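Local coordinates for GH5 (Bacteroidetes bacterium AC2a, PDB 4YHE), which is a glycoside hydrolase family 5 cellulase that probably hydrolyses beta-glucosidic bonds in cellulose and related glucans, at residues W18-Q23 with Q45-L50; N22-H27 with D82-L87; I76-L81 with G147-N152. All coordinates share one frame; numbering follows the deposited sequence.

Interaction 1. Residues W18-Q23 with Q45-L50; sequences WNLGNQ and QTFNGL
Trp18 and Leu50 carry most of this contact, which lies inside the first beta-alpha-beta crossover of a TIM barrel. Strand 16-20 opens the barrel, helix 44-53 covers it from outside, and the chain then enters strand 57-60. The two short segments run almost antiparallel, at 167°, as a strand and the helix that follows it do in this fold. The contact is buried and apolar.

The Trp18 side chain can be followed outward from CB. CB points toward the helix, and CG sits anti to the backbone N (chi1 -177°), which carries the indole into the space between strand and helix. CG is the first atom to meet Leu50, with CD2 of that leucine as its partner. Next comes CD2 of Trp18, which lies 3.5 Å from Leu50 CD2. Leu50 CD2 stands over one face of the indole, 3.7 Å from the centroid of the five-membered ring of Trp18, a CH-pi contact. On the six-membered ring, Trp18 CE3 touches the other methyl, Leu50 CD1, at 3.4 Å. Trp18 CZ3 has the same methyl as its neighbour. The two side chains cross at about a right angle, and both leucine methyls touch the ring. At the far end, Trp18 CH2 comes within 4.5 Å of Thr46 CG2. The polar NE1 of Trp18 is hydrogen-bonded to Asp332, at the end of strand 327-332.

The Thr46 hydroxyl is hydrogen-bonded with the backbone O of His348 and with Thr43 N. Phe47 also packs on helix 78-93, against Leu87, Met90 and Ala91, and on Val58. Its ring also reaches Leu20: Leu20 CD2 approaches Phe47 CZ obliquely, at 4.4 Å.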
ATOM      1  N   TRP A  18      -3.373   8.296   1.621  1.00 13.72           N
ATOM      2  CA  TRP A  18      -2.561   8.776   0.502  1.00 12.47           C
ATOM      3  C   TRP A  18      -1.143   8.296   0.718  1.00 12.35           C
ATOM      4  O   TRP A  18      -0.650   8.290   1.871  1.00 11.85           O
ATOM      5  CB  TRP A  18      -2.637  10.294   0.482  1.00 12.71           C
ATOM      6  CG  TRP A  18      -1.946  11.049  -0.602  1.00 12.46           C
ATOM      7  CD1 TRP A  18      -2.468  11.447  -1.771  1.00 12.42           C
ATOM      8  CD2 TRP A  18      -0.623  11.587  -0.549  1.00 12.98           C
ATOM      9  NE1 TRP A  18      -1.547  12.187  -2.485  1.00 12.92           N
ATOM     10  CE2 TRP A  18      -0.413  12.302  -1.738  1.00 13.19           C
ATOM     11  CE3 TRP A  18       0.388  11.571   0.407  1.00 14.19           C
ATOM     12  CZ2 TRP A  18       0.784  12.954  -2.014  1.00 13.53           C
ATOM     13  CZ3 TRP A  18       1.589  12.217   0.113  1.00 14.09           C
ATOM     14  CH2 TRP A  18       1.754  12.914  -1.068  1.00 13.72           C
ATOM     15  N   ASN A  19      -0.515   7.842  -0.373  1.00 12.42           N
ATOM     16  CA  ASN A  19       0.904   7.408  -0.335  1.00 12.25           C
ATOM     17  C   ASN A  19       1.838   8.552  -0.743  1.00 11.96           C
ATOM     18  O   ASN A  19       1.665   9.169  -1.818  1.00 12.09           O
ATOM     19  CB  ASN A  19       1.187   6.280  -1.289  1.00 12.16           C
ATOM     20  CG  ASN A  19       0.769   4.929  -0.758  1.00 13.75           C
ATOM     21  OD1 ASN A  19       1.586   4.179  -0.217  1.00 13.47           O
ATOM     22  ND2 ASN A  19      -0.505   4.601  -0.940  1.00 13.03           N
ATOM     23  N   LEU A  20       2.850   8.786   0.086  1.00 12.43           N
ATOM     24  CA  LEU A  20       3.980   9.626  -0.269  1.00 12.93           C
ATOM     25  C   LEU A  20       4.930   8.771  -1.130  1.00 13.02           C
ATOM     26  O   LEU A  20       5.971   8.341  -0.660  1.00 13.07           O
ATOM     27  CB  LEU A  20       4.651  10.151   0.970  1.00 13.99           C
ATOM     28  CG  LEU A  20       5.806  11.160   0.781  1.00 15.31           C
ATOM     29  CD1 LEU A  20       5.361  12.502   0.222  1.00 16.76           C
ATOM     30  CD2 LEU A  20       6.529  11.321   2.123  1.00 16.33           C
ATOM     31  N   GLY A  21       4.541   8.583  -2.391  1.00 13.08           N
ATOM     32  CA  GLY A  21       5.189   7.616  -3.298  1.00 14.31           C
ATOM     33  C   GLY A  21       6.327   8.200  -4.107  1.00 14.68           C
ATOM     34  O   GLY A  21       6.373   9.394  -4.348  1.00 13.51           O
ATOM     35  N   ASN A  22       7.231   7.327  -4.571  1.00 16.01           N
ATOM     36  CA  ASN A  22       8.410   7.747  -5.337  1.00 16.01           C
ATOM     37  C   ASN A  22       9.166   8.846  -4.567  1.00 16.61           C
ATOM     38  O   ASN A  22       9.643   9.834  -5.150  1.00 16.67           O
ATOM     39  CB  ASN A  22       8.065   8.226  -6.763  1.00 17.33           C
ATOM     40  CG  ASN A  22       7.747   7.092  -7.734  1.00 17.09           C
ATOM     41  OD1 ASN A  22       7.467   5.952  -7.351  1.00 16.27           O
ATOM     42  ND2 ASN A  22       7.762   7.426  -9.026  1.00 17.84           N
ATOM     43  N   GLN A  23       9.310   8.613  -3.262  1.00 15.43           N
ATOM     44  CA  GLN A  23       9.844   9.555  -2.318  1.00 15.51           C
ATOM     45  C   GLN A  23      10.929   8.890  -1.443  1.00 15.58           C
ATOM     46  O   GLN A  23      12.065   8.618  -1.975  1.00 16.04           O
ATOM     47  CB  GLN A  23       8.674  10.129  -1.496  1.00 16.23           C
ATOM     48  CG  GLN A  23       9.049  11.342  -0.678  1.00 16.43           C
ATOM     49  CD  GLN A  23       8.749  12.671  -1.363  1.00 16.62           C
ATOM     50  OE1 GLN A  23       8.059  12.753  -2.389  1.00 16.44           O
ATOM     51  NE2 GLN A  23       9.267  13.727  -0.777  1.00 18.68           N
ATOM     52  N   GLN A  45       3.657  21.240   5.493  1.00 19.25           N
ATOM     53  CA  GLN A  45       2.574  21.690   4.634  1.00 20.31           C
ATOM     54  C   GLN A  45       2.032  20.526   3.777  1.00 19.07           C
ATOM     55  O   GLN A  45       0.839  20.467   3.477  1.00 17.82           O
ATOM     56  CB  GLN A  45       3.041  22.865   3.755  1.00 22.02           C
ATOM     57  CG  GLN A  45       3.277  24.194   4.509  1.00 26.10           C
ATOM     58  CD  GLN A  45       4.373  24.133   5.585  1.00 30.10           C
ATOM     59  OE1 GLN A  45       5.571  23.829   5.315  1.00 28.31           O
ATOM     60  NE2 GLN A  45       3.972  24.423   6.834  1.00 31.98           N
ATOM     61  N   THR A  46       2.909  19.599   3.376  1.00 17.84           N
ATOM     62  CA  THR A  46       2.460  18.405   2.684  1.00 17.02           C
ATOM     63  C   THR A  46       1.374  17.689   3.478  1.00 16.91           C
ATOM     64  O   THR A  46       0.268  17.458   2.970  1.00 18.02           O
ATOM     65  CB  THR A  46       3.605  17.399   2.444  1.00 17.02           C
ATOM     66  OG1 THR A  46       4.709  18.064   1.817  1.00 16.14           O
ATOM     67  CG2 THR A  46       3.133  16.259   1.561  1.00 17.27           C
ATOM     68  N   PHE A  47       1.679  17.370   4.728  1.00 16.65           N
ATOM     69  CA  PHE A  47       0.783  16.589   5.566  1.00 16.81           C
ATOM     70  C   PHE A  47      -0.446  17.391   5.982  1.00 17.88           C
ATOM     71  O   PHE A  47      -1.542  16.833   6.075  1.00 16.82           O
ATOM     72  CB  PHE A  47       1.540  16.045   6.762  1.00 16.67           C
ATOM     73  CG  PHE A  47       2.661  15.131   6.360  1.00 16.39           C
ATOM     74  CD1 PHE A  47       2.399  13.815   6.024  1.00 15.45           C
ATOM     75  CD2 PHE A  47       3.948  15.599   6.271  1.00 16.37           C
ATOM     76  CE1 PHE A  47       3.419  12.976   5.615  1.00 16.20           C
ATOM     77  CE2 PHE A  47       4.977  14.770   5.854  1.00 17.33           C
ATOM     78  CZ  PHE A  47       4.715  13.460   5.537  1.00 15.90           C
ATOM     79  N   ASN A  48      -0.277  18.690   6.173  1.00 16.95           N
ATOM     80  CA  ASN A  48      -1.439  19.567   6.415  1.00 18.61           C
ATOM     81  C   ASN A  48      -2.434  19.527   5.239  1.00 18.51           C
ATOM     82  O   ASN A  48      -3.664  19.474   5.420  1.00 18.53           O
ATOM     83  CB  ASN A  48      -0.955  21.019   6.648  1.00 19.37           C
ATOM     84  CG  ASN A  48      -0.185  21.194   7.962  1.00 19.80           C
ATOM     85  OD1 ASN A  48      -0.120  20.305   8.807  1.00 19.19           O
ATOM     86  ND2 ASN A  48       0.370  22.379   8.148  1.00 21.60           N
ATOM     87  N   GLY A  49      -1.887  19.541   4.028  1.00 18.37           N
ATOM     88  CA  GLY A  49      -2.675  19.451   2.808  1.00 19.09           C
ATOM     89  C   GLY A  49      -3.496  18.184   2.770  1.00 18.45           C
ATOM     90  O   GLY A  49      -4.675  18.218   2.425  1.00 20.00           O
ATOM     91  N   LEU A  50      -2.876  17.064   3.146  1.00 17.80           N
ATOM     92  CA  LEU A  50      -3.569  15.790   3.146  1.00 17.92           C
ATOM     93  C   LEU A  50      -4.765  15.809   4.128  1.00 17.71           C
ATOM     94  O   LEU A  50      -5.854  15.408   3.773  1.00 18.23           O
ATOM     95  CB  LEU A  50      -2.631  14.659   3.524  1.00 16.90           C
ATOM     96  CG  LEU A  50      -1.389  14.527   2.618  1.00 16.78           C
ATOM     97  CD1 LEU A  50      -0.589  13.332   3.094  1.00 16.58           C
ATOM     98  CD2 LEU A  50      -1.792  14.367   1.172  1.00 17.37           C
TER

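Interaction 2. Residues N22-H27 with D82-L87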
ATOM      1  N   ASN A  22       7.231   7.327  -4.571  1.00 16.01           N
ATOM      2  CA  ASN A  22       8.410   7.747  -5.337  1.00 16.01           C
ATOM      3  C   ASN A  22       9.166   8.846  -4.567  1.00 16.61           C
ATOM      4  O   ASN A  22       9.643   9.834  -5.150  1.00 16.67           O
ATOM      5  CB  ASN A  22       8.065   8.226  -6.763  1.00 17.33           C
ATOM      6  CG  ASN A  22       7.747   7.092  -7.734  1.00 17.09           C
ATOM      7  OD1 ASN A  22       7.467   5.952  -7.351  1.00 16.27           O
ATOM      8  ND2 ASN A  22       7.762   7.426  -9.026  1.00 17.84           N
ATOM      9  N   GLN A  23       9.310   8.613  -3.262  1.00 15.43           N
ATOM     10  CA  GLN A  23       9.844   9.555  -2.318  1.00 15.51           C
ATOM     11  C   GLN A  23      10.929   8.890  -1.443  1.00 15.58           C
ATOM     12  O   GLN A  23      12.065   8.618  -1.975  1.00 16.04           O
ATOM     13  CB  GLN A  23       8.674  10.129  -1.496  1.00 16.23           C
ATOM     14  CG  GLN A  23       9.049  11.342  -0.678  1.00 16.43           C
ATOM     15  CD  GLN A  23       8.749  12.671  -1.363  1.00 16.62           C
ATOM     16  OE1 GLN A  23       8.059  12.753  -2.389  1.00 16.44           O
ATOM     17  NE2 GLN A  23       9.267  13.727  -0.777  1.00 18.68           N
ATOM     18  N   MET A  24      10.644   8.556  -0.173  1.00 15.10           N
ATOM     19  CA  MET A  24      11.617   7.808   0.630  1.00 15.40           C
ATOM     20  C   MET A  24      11.891   6.410   0.063  1.00 15.87           C
ATOM     21  O   MET A  24      12.862   5.775   0.449  1.00 16.00           O
ATOM     22  CB  MET A  24      11.238   7.707   2.092  1.00 15.57           C
ATOM     23  CG  MET A  24      11.130   9.024   2.827  1.00 15.77           C
ATOM     24  SD  MET A  24      12.685   9.953   2.950  1.00 17.92           S
ATOM     25  CE  MET A  24      13.437   9.045   4.302  1.00 17.32           C
ATOM     26  N   ASP A  25      11.028   5.946  -0.838  1.00 15.74           N
ATOM     27  CA  ASP A  25      11.214   4.671  -1.526  1.00 16.17           C
ATOM     28  C   ASP A  25      12.114   4.750  -2.782  1.00 15.92           C
ATOM     29  O   ASP A  25      12.535   3.710  -3.290  1.00 15.64           O
ATOM     30  CB  ASP A  25       9.849   4.056  -1.894  1.00 16.28           C
ATOM     31  CG  ASP A  25       8.850   5.090  -2.487  1.00 17.27           C
ATOM     32  OD1 ASP A  25       8.702   6.215  -1.936  1.00 18.30           O
ATOM     33  OD2 ASP A  25       8.178   4.763  -3.474  1.00 18.36           O
ATOM     34  N   ALA A  26      12.367   5.959  -3.287  1.00 15.76           N
ATOM     35  CA  ALA A  26      13.067   6.167  -4.548  1.00 15.97           C
ATOM     36  C   ALA A  26      14.538   5.779  -4.355  1.00 16.30           C
ATOM     37  O   ALA A  26      15.123   6.038  -3.299  1.00 16.03           O
ATOM     38  CB  ALA A  26      12.984   7.619  -4.953  1.00 16.37           C
ATOM     39  N   HIS A  27      15.125   5.172  -5.368  1.00 17.75           N
ATOM     40  CA  HIS A  27      16.491   4.714  -5.261  1.00 18.08           C
ATOM     41  C   HIS A  27      17.115   4.557  -6.632  1.00 19.53           C
ATOM     42  O   HIS A  27      16.436   4.437  -7.637  1.00 18.96           O
ATOM     43  CB  HIS A  27      16.527   3.367  -4.582  1.00 19.09           C
ATOM     44  CG  HIS A  27      15.784   2.314  -5.344  1.00 19.91           C
ATOM     45  ND1 HIS A  27      16.418   1.437  -6.196  1.00 19.63           N
ATOM     46  CD2 HIS A  27      14.463   2.027  -5.422  1.00 19.47           C
ATOM     47  CE1 HIS A  27      15.520   0.647  -6.760  1.00 20.34           C
ATOM     48  NE2 HIS A  27      14.326   0.985  -6.308  1.00 20.05           N
ATOM     49  N   ASP A  82      16.412   9.278  11.133  1.00 19.48           N
ATOM     50  CA  ASP A  82      15.964  10.610  11.589  1.00 20.37           C
ATOM     51  C   ASP A  82      14.909  11.228  10.680  1.00 19.52           C
ATOM     52  O   ASP A  82      13.935  11.820  11.147  1.00 17.89           O
ATOM     53  CB  ASP A  82      17.151  11.613  11.660  1.00 22.10           C
ATOM     54  CG  ASP A  82      18.097  11.412  12.865  1.00 22.12           C
ATOM     55  OD1 ASP A  82      17.816  10.650  13.791  1.00 22.58           O
ATOM     56  OD2 ASP A  82      19.170  12.042  12.863  1.00 22.19           O
ATOM     57  N   ARG A  83      15.125  11.122   9.369  1.00 19.83           N
ATOM     58  CA  ARG A  83      14.195  11.693   8.407  1.00 18.17           C
ATOM     59  C   ARG A  83      12.869  10.940   8.415  1.00 18.04           C
ATOM     60  O   ARG A  83      11.805  11.562   8.411  1.00 16.39           O
ATOM     61  CB  ARG A  83      14.815  11.700   7.015  1.00 19.03           C
ATOM     62  CG  ARG A  83      13.934  12.234   5.915  1.00 18.61           C
ATOM     63  CD  ARG A  83      13.462  13.654   6.176  1.00 18.39           C
ATOM     64  NE  ARG A  83      12.718  14.173   5.027  1.00 19.42           N
ATOM     65  CZ  ARG A  83      11.966  15.269   5.059  1.00 19.54           C
ATOM     66  NH1 ARG A  83      11.870  15.970   6.175  1.00 20.77           N
ATOM     67  NH2 ARG A  83      11.339  15.683   3.978  1.00 21.34           N
ATOM     68  N   VAL A  84      12.937   9.611   8.463  1.00 18.09           N
ATOM     69  CA  VAL A  84      11.732   8.792   8.620  1.00 18.57           C
ATOM     70  C   VAL A  84      10.993   9.226   9.891  1.00 19.05           C
ATOM     71  O   VAL A  84       9.778   9.496   9.840  1.00 17.93           O
ATOM     72  CB  VAL A  84      12.015   7.279   8.675  1.00 18.12           C
ATOM     73  CG1 VAL A  84      10.703   6.516   8.888  1.00 19.31           C
ATOM     74  CG2 VAL A  84      12.689   6.812   7.409  1.00 19.24           C
ATOM     75  N   ASP A  85      11.745   9.367  10.995  1.00 19.19           N
ATOM     76  CA  ASP A  85      11.202   9.848  12.285  1.00 20.60           C
ATOM     77  C   ASP A  85      10.523  11.198  12.136  1.00 20.78           C
ATOM     78  O   ASP A  85       9.409  11.405  12.628  1.00 19.42           O
ATOM     79  CB  ASP A  85      12.357   9.933  13.315  1.00 21.76           C
ATOM     80  CG  ASP A  85      11.900  10.065  14.768  1.00 23.45           C
ATOM     81  OD1 ASP A  85      10.724  10.347  15.068  1.00 20.20           O
ATOM     82  OD2 ASP A  85      12.801   9.880  15.624  1.00 25.42           O
ATOM     83  N   GLU A  86      11.188  12.118  11.448  1.00 21.12           N
ATOM     84  CA  GLU A  86      10.634  13.471  11.257  1.00 23.10           C
ATOM     85  C   GLU A  86       9.349  13.475  10.444  1.00 20.72           C
ATOM     86  O   GLU A  86       8.363  14.134  10.809  1.00 17.97           O
ATOM     87  CB  GLU A  86      11.666  14.404  10.590  1.00 27.58           C
ATOM     88  CG  GLU A  86      12.716  14.949  11.552  1.00 34.19           C
ATOM     89  CD  GLU A  86      12.562  16.452  11.863  1.00 42.76           C
ATOM     90  OE1 GLU A  86      12.326  17.283  10.936  1.00 45.25           O
ATOM     91  OE2 GLU A  86      12.711  16.809  13.055  1.00 52.32           O
ATOM     92  N   LEU A  87       9.347  12.731   9.345  1.00 18.75           N
ATOM     93  CA  LEU A  87       8.142  12.651   8.489  1.00 18.16           C
ATOM     94  C   LEU A  87       6.933  12.073   9.234  1.00 17.67           C
ATOM     95  O   LEU A  87       5.813  12.611   9.152  1.00 16.37           O
ATOM     96  CB  LEU A  87       8.446  11.789   7.269  1.00 18.59           C
ATOM     97  CG  LEU A  87       9.447  12.400   6.287  1.00 18.78           C
ATOM     98  CD1 LEU A  87       9.929  11.323   5.345  1.00 18.80           C
ATOM     99  CD2 LEU A  87       8.799  13.555   5.547  1.00 19.03           C
TER
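Met24 reaches from its loop to helix 78-93 and meets three side chains there. It crosses Arg83 and Val84 obliquely, whereas it meets Leu87 tip to tip. Met24 CG touches Leu87 CD1 at 3.6 Å. The methionine is bent at chi2 (-64°) and again at chi3 (-79°). These bends bring the terminal methyl against both Arg83 and Val84. Met24 CE lies 3.6 Å from Arg83 CG and 3.9 Å from Val84 CG2.

Arg83 thus offers its aliphatic part to the methionine. Its charged end goes elsewhere, forming a salt bridge with Glu34 and a hydrogen bond with the O of Ala42. Leu87 CD2 lies over the centre of one Arg83 guanidinium face, 3.6 Å above the plane.

Met24 belongs to a type I turn from Gln23 to Ala26. Asp25 ties the start of this turn together. Its OD1 accepts Gln23 N at 2.8 Å, from above the carboxylate plane, and its OD2 accepts Asn22 N on the syn side.

Through Met24, the loop leaving the C-terminal end of strand 16-20 packs on helix 78-93, the helix that follows the second barrel strand, 57-60. The fold is the TIM barrel of family 5.

Interaction 3. Residues I76-L81 with G147-N152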
ATOM      1  N   ILE A  76      21.394   0.842  10.892  1.00 24.55           N
ATOM      2  CA  ILE A  76      20.757   1.816  10.030  1.00 24.69           C
ATOM      3  C   ILE A  76      21.380   3.183  10.257  1.00 25.66           C
ATOM      4  O   ILE A  76      21.450   3.657  11.380  1.00 28.31           O
ATOM      5  CB  ILE A  76      19.245   1.947  10.321  1.00 25.37           C
ATOM      6  CG1 ILE A  76      18.530   0.611  10.041  1.00 26.46           C
ATOM      7  CG2 ILE A  76      18.644   3.097   9.509  1.00 25.00           C
ATOM      8  CD1 ILE A  76      17.074   0.635  10.454  1.00 25.71           C
ATOM      9  N   GLU A  77      21.775   3.826   9.174  1.00 25.60           N
ATOM     10  CA  GLU A  77      22.365   5.154   9.199  1.00 26.00           C
ATOM     11  C   GLU A  77      21.442   6.119   9.939  1.00 25.66           C
ATOM     12  O   GLU A  77      20.257   6.230   9.614  1.00 22.10           O
ATOM     13  CB  GLU A  77      22.591   5.551   7.750  1.00 28.71           C
ATOM     14  CG  GLU A  77      23.183   6.901   7.476  1.00 30.23           C
ATOM     15  CD  GLU A  77      22.729   7.368   6.107  1.00 32.72           C
ATOM     16  OE1 GLU A  77      22.977   6.627   5.122  1.00 29.75           O
ATOM     17  OE2 GLU A  77      22.068   8.432   6.037  1.00 36.27           O
ATOM     18  N   ARG A  78      21.954   6.800  10.963  1.00 26.23           N
ATOM     19  CA  ARG A  78      21.064   7.613  11.810  1.00 26.65           C
ATOM     20  C   ARG A  78      20.358   8.723  11.083  1.00 25.56           C
ATOM     21  O   ARG A  78      19.207   9.022  11.385  1.00 27.02           O
ATOM     22  CB  ARG A  78      21.806   8.250  12.989  1.00 33.57           C
ATOM     23  CG  ARG A  78      20.848   9.046  13.877  1.00 37.40           C
ATOM     24  CD  ARG A  78      21.182   8.912  15.337  1.00 47.15           C
ATOM     25  NE  ARG A  78      21.949  10.047  15.820  1.00 53.86           N
ATOM     26  CZ  ARG A  78      22.689  10.031  16.926  1.00 62.47           C
ATOM     27  NH1 ARG A  78      22.785   8.929  17.665  1.00 63.73           N
ATOM     28  NH2 ARG A  78      23.349  11.123  17.290  1.00 64.38           N
ATOM     29  N   GLY A  79      21.034   9.384  10.151  1.00 25.29           N
ATOM     30  CA  GLY A  79      20.400  10.475   9.416  1.00 23.27           C
ATOM     31  C   GLY A  79      19.164  10.016   8.655  1.00 22.16           C
ATOM     32  O   GLY A  79      18.144  10.726   8.586  1.00 20.91           O
ATOM     33  N   TRP A  80      19.234   8.812   8.097  1.00 21.31           N
ATOM     34  CA  TRP A  80      18.098   8.263   7.326  1.00 20.22           C
ATOM     35  C   TRP A  80      16.928   7.984   8.250  1.00 20.35           C
ATOM     36  O   TRP A  80      15.802   8.429   7.994  1.00 20.17           O
ATOM     37  CB  TRP A  80      18.510   6.999   6.590  1.00 20.18           C
ATOM     38  CG  TRP A  80      17.476   6.487   5.664  1.00 19.01           C
ATOM     39  CD1 TRP A  80      16.768   5.323   5.785  1.00 19.16           C
ATOM     40  CD2 TRP A  80      17.053   7.087   4.447  1.00 17.90           C
ATOM     41  NE1 TRP A  80      15.904   5.190   4.729  1.00 18.96           N
ATOM     42  CE2 TRP A  80      16.065   6.252   3.886  1.00 17.31           C
ATOM     43  CE3 TRP A  80      17.383   8.273   3.785  1.00 18.97           C
ATOM     44  CZ2 TRP A  80      15.424   6.557   2.698  1.00 18.33           C
ATOM     45  CZ3 TRP A  80      16.746   8.564   2.596  1.00 18.34           C
ATOM     46  CH2 TRP A  80      15.792   7.708   2.060  1.00 18.59           C
ATOM     47  N   LEU A  81      17.210   7.288   9.357  1.00 20.61           N
ATOM     48  CA  LEU A  81      16.188   6.965  10.342  1.00 20.39           C
ATOM     49  C   LEU A  81      15.586   8.252  10.948  1.00 19.77           C
ATOM     50  O   LEU A  81      14.392   8.324  11.194  1.00 20.48           O
ATOM     51  CB  LEU A  81      16.765   6.046  11.423  1.00 21.43           C
ATOM     52  CG  LEU A  81      15.803   5.491  12.465  1.00 22.23           C
ATOM     53  CD1 LEU A  81      14.630   4.798  11.797  1.00 23.28           C
ATOM     54  CD2 LEU A  81      16.526   4.503  13.362  1.00 21.88           C
ATOM     55  N   GLY A 147      11.584  -0.372  15.392  1.00 21.18           N
ATOM     56  CA  GLY A 147      10.725  -0.406  16.563  1.00 21.92           C
ATOM     57  C   GLY A 147      11.338   0.344  17.758  1.00 21.22           C
ATOM     58  O   GLY A 147      10.638   1.053  18.479  1.00 22.35           O
ATOM     59  N   LYS A 148      12.634   0.194  17.975  1.00 23.46           N
ATOM     60  CA  LYS A 148      13.266   0.895  19.108  1.00 24.97           C
ATOM     61  C   LYS A 148      13.202   2.406  18.966  1.00 25.07           C
ATOM     62  O   LYS A 148      12.963   3.092  19.946  1.00 24.65           O
ATOM     63  CB  LYS A 148      14.692   0.434  19.311  1.00 28.02           C
ATOM     64  CG  LYS A 148      14.729  -0.889  20.053  1.00 32.41           C
ATOM     65  CD  LYS A 148      16.135  -1.461  20.104  1.00 34.71           C
ATOM     66  CE  LYS A 148      16.125  -2.882  20.651  1.00 36.80           C
ATOM     67  NZ  LYS A 148      17.384  -3.553  20.243  1.00 37.22           N
ATOM     68  N   ARG A 149      13.335   2.929  17.747  1.00 23.68           N
ATOM     69  CA  ARG A 149      13.197   4.373  17.534  1.00 24.41           C
ATOM     70  C   ARG A 149      11.798   4.860  17.902  1.00 23.67           C
ATOM     71  O   ARG A 149      11.625   5.958  18.466  1.00 23.38           O
ATOM     72  CB  ARG A 149      13.510   4.712  16.069  1.00 25.40           C
ATOM     73  CG  ARG A 149      13.597   6.181  15.780  1.00 27.92           C
ATOM     74  CD  ARG A 149      14.885   6.757  16.368  1.00 30.06           C
ATOM     75  NE  ARG A 149      15.016   8.048  15.792  1.00 35.28           N
ATOM     76  CZ  ARG A 149      16.025   8.528  15.099  1.00 29.02           C
ATOM     77  NH1 ARG A 149      17.173   7.885  14.907  1.00 27.22           N
ATOM     78  NH2 ARG A 149      15.855   9.735  14.635  1.00 30.81           N
ATOM     79  N   PHE A 150      10.788   4.048  17.585  1.00 22.91           N
ATOM     80  CA  PHE A 150       9.384   4.471  17.671  1.00 23.54           C
ATOM     81  C   PHE A 150       8.637   3.876  18.877  1.00 23.56           C
ATOM     82  O   PHE A 150       7.411   3.904  18.951  1.00 20.89           O
ATOM     83  CB  PHE A 150       8.674   4.133  16.335  1.00 23.53           C
ATOM     84  CG  PHE A 150       9.208   4.912  15.160  1.00 23.93           C
ATOM     85  CD1 PHE A 150       9.036   6.275  15.100  1.00 24.03           C
ATOM     86  CD2 PHE A 150       9.903   4.280  14.128  1.00 22.80           C
ATOM     87  CE1 PHE A 150       9.539   7.007  14.054  1.00 24.51           C
ATOM     88  CE2 PHE A 150      10.402   5.004  13.074  1.00 24.27           C
ATOM     89  CZ  PHE A 150      10.238   6.369  13.034  1.00 26.20           C
ATOM     90  N   ALA A 151       9.396   3.383  19.841  1.00 23.81           N
ATOM     91  CA  ALA A 151       8.849   2.686  21.002  1.00 24.25           C
ATOM     92  C   ALA A 151       7.903   3.537  21.844  1.00 25.64           C
ATOM     93  O   ALA A 151       7.015   2.995  22.507  1.00 27.50           O
ATOM     94  CB  ALA A 151       9.992   2.144  21.855  1.00 25.16           C
ATOM     95  N   ASN A 152       8.036   4.862  21.779  1.00 26.67           N
ATOM     96  CA  ASN A 152       7.139   5.756  22.506  1.00 28.40           C
ATOM     97  C   ASN A 152       5.970   6.262  21.687  1.00 27.72           C
ATOM     98  O   ASN A 152       5.160   7.052  22.183  1.00 28.80           O
ATOM     99  CB  ASN A 152       7.926   6.951  23.047  1.00 32.94           C
ATOM    100  CG  ASN A 152       9.061   6.536  23.973  1.00 37.24           C
ATOM    101  OD1 ASN A 152       8.985   5.525  24.695  1.00 40.35           O
ATOM    102  ND2 ASN A 152      10.123   7.317  23.960  1.00 41.06           N
TER
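Leu81 and Arg149 form the main packing pair, sliding past each other in opposite directions. Leu81 CG lies over one face of the Arg149 guanidinium, 3.7 Å from NH1. The CD2 methyl of Leu81 follows the aliphatic part of the arginine, within 4.1 Å of Arg149 CB. The arginine has CG anti to its backbone N (chi1 -172°) and bends at chi2 (73°), which brings its flat end back over Leu81. The other branch of the leucine, CD1, turns to Phe150. Leu81 CD1 meets Phe150 CE2 obliquely at 4.4 Å. Phe150 itself packs on Leu157 and Phe159 of strand 157-160. One face of its ring is covered by Arg149 CG, 4.2 Å above the centre.

The polar part of the contact belongs to Arg149. Its NE forms a salt bridge with Asp85 OD2. Asp82 OD1 stands at NH2, modelled too close for its distance to be trusted. These two carboxylates, both on helix 78-93, help hold the plane that Leu81 packs against. They probably offset the charge of Arg149, which would ease the approach of Arg78. Arg78 CG meets the guanidinium edge, 4.0 Å from Arg149 NH1. The two guanidinium planes are 74° apart. Their charged atoms do not touch, with Arg78 NE 5.3 Å from Arg149 NH1. Arg78 is exposed and lies at the outer side of the contact.

Glu77 occupies the N-cap position, just before helix 78-93. The first turn of this helix meets the last turn of helix 129-149. These helices come after the second and third barrel strands, 57-60 and 97-101, and pack side by side outside the TIM barrel.

In the fold
Helix 78-93 connects the three contacts. Interactions 2 and 3 both use it, and their centres are 12 Å apart. A salt bridge joins them, with Asp85 OD2 2.9 Å from Arg149 NE. Met24 O also packs on Trp80 CZ2 at 3.5 Å. Interactions 1 and 2 share Asn22 and Gln23, with centres 11 Å apart. Phe47 CZ of interaction 1 lies 3.9 Å from Leu87 O on the same helix. Interactions 1 and 3 do not touch; their nearest atoms are about 6 Å apart. In family 5 hydrolases the active site lies at the C-terminal ends of the barrel strands, and the loop that holds 22-27 follows strand 16-20 and so leaves the barrel at that end.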